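Local coordinates for Hep_Hag family (Burkholderia pseudomallei, PDB 3S6L), which forms the YadA-like head of BoaA, a trimeric autotransporter adhesin of the cell surface that probably takes part in attachment to host epithelial cells, at the interface of chains A and B. Numbering follows the deposited sequence. Chains: chain A/B, Hep_Hag family.

Contact 2 lies at the C-terminal end of the left-handed beta-roll, where strand 135-137 runs; contact 1 is farther along the chain, and its A:Asn161 immediately precedes helix 162-168. The centres of their C-alpha atoms are about 15 Å apart. They share strand 146-148 and the following asparagine, contributed by chain A in contact 1, through A:Leu147 O and A:Val150 N, and by chain B in contact 2, through B:Arg146 O and B:Thr148 N and O. If the contacts repeat around the trimer, each strand would meet one neighbour on one edge and the other on the opposite edge, tying three chains together.

Contact 1: the interface of chains A and B. Residues chain A 147-150, 160-161; chain B 157-159.
The A:Leu147-A:Val150 stretch runs opposite to B:Thr157-B:Ala159, and two backbone bonds join them, B:Ala159 N to A:Leu147 O at 2.8 Å and A:Val150 N to B:Thr157 O at 2.9 Å. Direct side-chain packing is thin: the methyl CB of B:Ala159 sits against CB of A:Leu147 at 3.9 Å, with the leucine CD1 slightly farther off. A:Thr148 and B:Asp158 lie side by side and point the same way, the threonine methyl CG2 meeting carboxylate OD1 at 3.5 Å. OD1 also contacts water 3, which in turn meets the backbone N of A:Asn149 and the hydroxyl OG1 of B:Thr157. Chi1 of 60° places OG1 between the backbone N and the carbonyl carbon of B:Thr157, turned towards A:Asn149. The same hydroxyl meets water 2, which lies 2.7 Å from the amide oxygen OD1 of A:Asn149, so waters 2 and 3 bridge B:Thr157 to the side chain and backbone of A:Asn149. At the other end, water 1 links A:Leu147 N with B:Ala159 O. A:Asn161 approaches the B segment from the opposite side, its CB 3.3 Å from B:Asp158 O. Its amide ND2 turns back within chain A to A:Val150 O at 3.0 Å, an almost straight bond (177° at H) lying in the amide plane. This closes the A chain around the B segment, since A:Asn161 also forms an antiparallel bridge with B:Ala159. Clasping a neighbour's segment between two stretches of one chain would help hold the subunits of the trimeric adhesin together close to helix 162-168.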
# COMPACT_ATOMS: atom_id res chain seq x y z
N LEU A 147 7.35 18.17 -5.04
CA LEU A 147 6.61 17.23 -5.89
C LEU A 147 7.16 17.35 -7.30
O LEU A 147 7.16 18.45 -7.87
CB LEU A 147 5.11 17.49 -5.87
CG LEU A 147 4.38 17.75 -4.54
CD1 LEU A 147 2.91 17.85 -4.82
CD2 LEU A 147 4.62 16.63 -3.55
N THR A 148 7.61 16.22 -7.86
CA THR A 148 8.35 16.22 -9.13
C THR A 148 7.67 15.38 -10.21
O THR A 148 6.77 14.60 -9.91
CB THR A 148 9.81 15.70 -8.94
OG1 THR A 148 9.79 14.29 -8.71
CG2 THR A 148 10.52 16.40 -7.79
N ASN A 149 8.11 15.53 -11.47
CA ASN A 149 7.46 14.87 -12.64
C ASN A 149 5.94 15.09 -12.78
O ASN A 149 5.16 14.18 -13.17
CB ASN A 149 7.84 13.39 -12.71
CG ASN A 149 9.33 13.20 -12.85
OD1 ASN A 149 9.93 13.70 -13.82
ND2 ASN A 149 9.95 12.51 -11.89
N VAL A 150 5.54 16.33 -12.51
CA VAL A 150 4.18 16.78 -12.62
C VAL A 150 3.91 17.47 -13.97
O VAL A 150 4.44 18.56 -14.26
CB VAL A 150 3.90 17.77 -11.49
CG1 VAL A 150 2.48 18.28 -11.58
CG2 VAL A 150 4.21 17.11 -10.11
N ALA A 160 -0.58 23.39 -10.57
CA ALA A 160 0.25 24.18 -11.48
C ALA A 160 1.69 23.75 -11.28
O ALA A 160 2.18 23.67 -10.15
CB ALA A 160 0.11 25.69 -11.18
N ASN A 161 2.40 23.49 -12.39
CA ASN A 161 3.82 23.22 -12.26
C ASN A 161 4.64 24.49 -12.50
O ASN A 161 4.07 25.55 -12.85
CB ASN A 161 4.25 22.02 -13.12
CG ASN A 161 4.43 22.37 -14.59
OD1 ASN A 161 4.45 23.53 -14.98
ND2 ASN A 161 4.58 21.36 -15.40
N THR B 157 9.03 20.95 -14.24
CA THR B 157 7.98 19.97 -14.00
C THR B 157 7.84 19.63 -12.52
O THR B 157 7.32 18.56 -12.20
CB THR B 157 8.17 18.67 -14.81
OG1 THR B 157 9.42 18.05 -14.48
CG2 THR B 157 8.09 18.94 -16.29
N ASP B 158 8.30 20.53 -11.64
CA ASP B 158 7.99 20.43 -10.21
C ASP B 158 6.70 21.21 -9.92
O ASP B 158 6.41 22.20 -10.60
CB ASP B 158 9.13 21.01 -9.36
CG ASP B 158 10.40 20.18 -9.40
OD1 ASP B 158 10.39 19.07 -10.01
OD2 ASP B 158 11.43 20.63 -8.83
N ALA B 159 5.93 20.78 -8.93
CA ALA B 159 4.77 21.55 -8.51
C ALA B 159 5.19 22.90 -7.92
O ALA B 159 6.25 23.03 -7.29
CB ALA B 159 3.93 20.79 -7.50
O HOH W 1 7.13 21.12 -5.60
O HOH W 2 10.07 15.64 -15.71
O HOH W 3 10.34 17.55 -12.16

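Contact 2: the interface of chains A and B. Residues chain A 129, 135-139; chain B 146-149.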
# COMPACT_ATOMS: atom_id res chain seq x y z
N VAL A 129 2.95 13.65 8.26
CA VAL A 129 1.82 13.84 9.17
C VAL A 129 0.73 14.64 8.46
O VAL A 129 1.03 15.66 7.80
CB VAL A 129 2.24 14.54 10.46
CG1 VAL A 129 1.05 14.65 11.46
CG2 VAL A 129 3.42 13.83 11.11
N SER A 135 -7.12 16.92 3.31
CA SER A 135 -5.86 17.36 2.78
C SER A 135 -4.92 16.15 2.61
O SER A 135 -5.13 15.08 3.20
CB SER A 135 -5.26 18.37 3.75
OG SER A 135 -4.72 17.69 4.86
N VAL A 136 -3.90 16.33 1.79
CA VAL A 136 -2.92 15.28 1.56
C VAL A 136 -1.56 15.86 1.89
O VAL A 136 -1.15 16.81 1.24
CB VAL A 136 -2.94 14.81 0.10
CG1 VAL A 136 -1.88 13.75 -0.13
CG2 VAL A 136 -4.30 14.28 -0.26
N SER A 137 -0.89 15.32 2.91
CA SER A 137 0.41 15.80 3.32
C SER A 137 1.59 14.99 2.78
O SER A 137 1.59 13.74 2.84
CB SER A 137 0.49 15.84 4.85
OG SER A 137 1.84 16.12 5.25
N PHE A 138 2.63 15.70 2.33
CA PHE A 138 3.84 15.04 1.85
C PHE A 138 5.01 15.17 2.84
O PHE A 138 6.17 14.97 2.47
CB PHE A 138 4.21 15.54 0.44
CG PHE A 138 3.15 15.27 -0.58
CD1 PHE A 138 3.12 14.05 -1.25
CD2 PHE A 138 2.15 16.21 -0.84
CE1 PHE A 138 2.12 13.80 -2.19
CE2 PHE A 138 1.14 15.95 -1.77
CZ PHE A 138 1.13 14.76 -2.45
N GLY A 139 4.72 15.48 4.09
CA GLY A 139 5.77 15.65 5.07
C GLY A 139 5.21 16.23 6.35
O GLY A 139 4.20 15.74 6.87
N ARG B 146 -6.59 19.42 -0.54
CA ARG B 146 -5.47 20.37 -0.57
C ARG B 146 -4.20 19.53 -0.45
O ARG B 146 -4.19 18.53 0.24
CB ARG B 146 -5.61 21.29 0.66
CG ARG B 146 -5.24 22.75 0.46
CD ARG B 146 -5.05 23.53 1.81
NE ARG B 146 -5.90 23.02 2.89
CZ ARG B 146 -5.50 22.91 4.16
NH1 ARG B 146 -4.28 23.27 4.52
NH2 ARG B 146 -6.32 22.45 5.06
N LEU B 147 -3.12 19.93 -1.10
CA LEU B 147 -1.82 19.23 -0.98
C LEU B 147 -0.93 20.09 -0.11
O LEU B 147 -0.72 21.26 -0.42
CB LEU B 147 -1.17 19.02 -2.35
CG LEU B 147 -2.00 18.41 -3.49
CD1 LEU B 147 -1.23 18.34 -4.81
CD2 LEU B 147 -2.54 17.04 -3.11
N THR B 148 -0.42 19.52 0.98
CA THR B 148 0.25 20.29 2.03
C THR B 148 1.70 19.83 2.27
O THR B 148 2.08 18.74 1.84
CB THR B 148 -0.55 20.22 3.34
OG1 THR B 148 -0.40 18.93 3.93
CG2 THR B 148 -2.03 20.48 3.10
N ASN B 149 2.50 20.65 2.96
CA ASN B 149 3.91 20.35 3.16
C ASN B 149 4.67 20.07 1.85
O ASN B 149 5.40 19.09 1.72
CB ASN B 149 4.08 19.24 4.22
CG ASN B 149 3.49 19.67 5.56
OD1 ASN B 149 3.80 20.76 6.05
ND2 ASN B 149 2.59 18.84 6.14
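A:Phe138, A:Val136 and B:Leu147 form the apolar centre. B:Leu147 crosses the phenylalanine obliquely and puts CB at the edge of the ring, in its plane, 3.9 Å from CE2. Chi1 of -50° carries the leucine's CG anti to its carbonyl carbon, and branch CD2 reaches CB of A:Val136 as well as CE2 of the ring. Beside this cluster, strand 135-137 of chain A and strand 146-148 of chain B pair in parallel. A:Val136 contributes both backbone groups: its N donates to B:Arg146 O at 2.7 Å, and its O accepts from B:Thr148 N at 2.8 Å. A:Phe138 N then bonds to B:Thr148 O. On the opposite face of the pairing from the leucine, B:Thr148 lays its methyl CG2 3.9 Å from CB of A:Ser135, while its hydroxyl OG1 rests against CA and CB of A:Ser137. This parallel ladder joins the two chains and is likely to contribute to trimer assembly. The polar rim gathers on the hydroxyl of A:Ser137, placed anti to its backbone N (chi1 171°). OG donates to A:Val129 O at 2.7 Å, from above the carbonyl plane, and accepts from A:Gly139 N. Chain B adds a further bond: amide ND2 of B:Asn149 donates to A:Ser137 OG at 3.0 Å, with the oxygen in the amide plane.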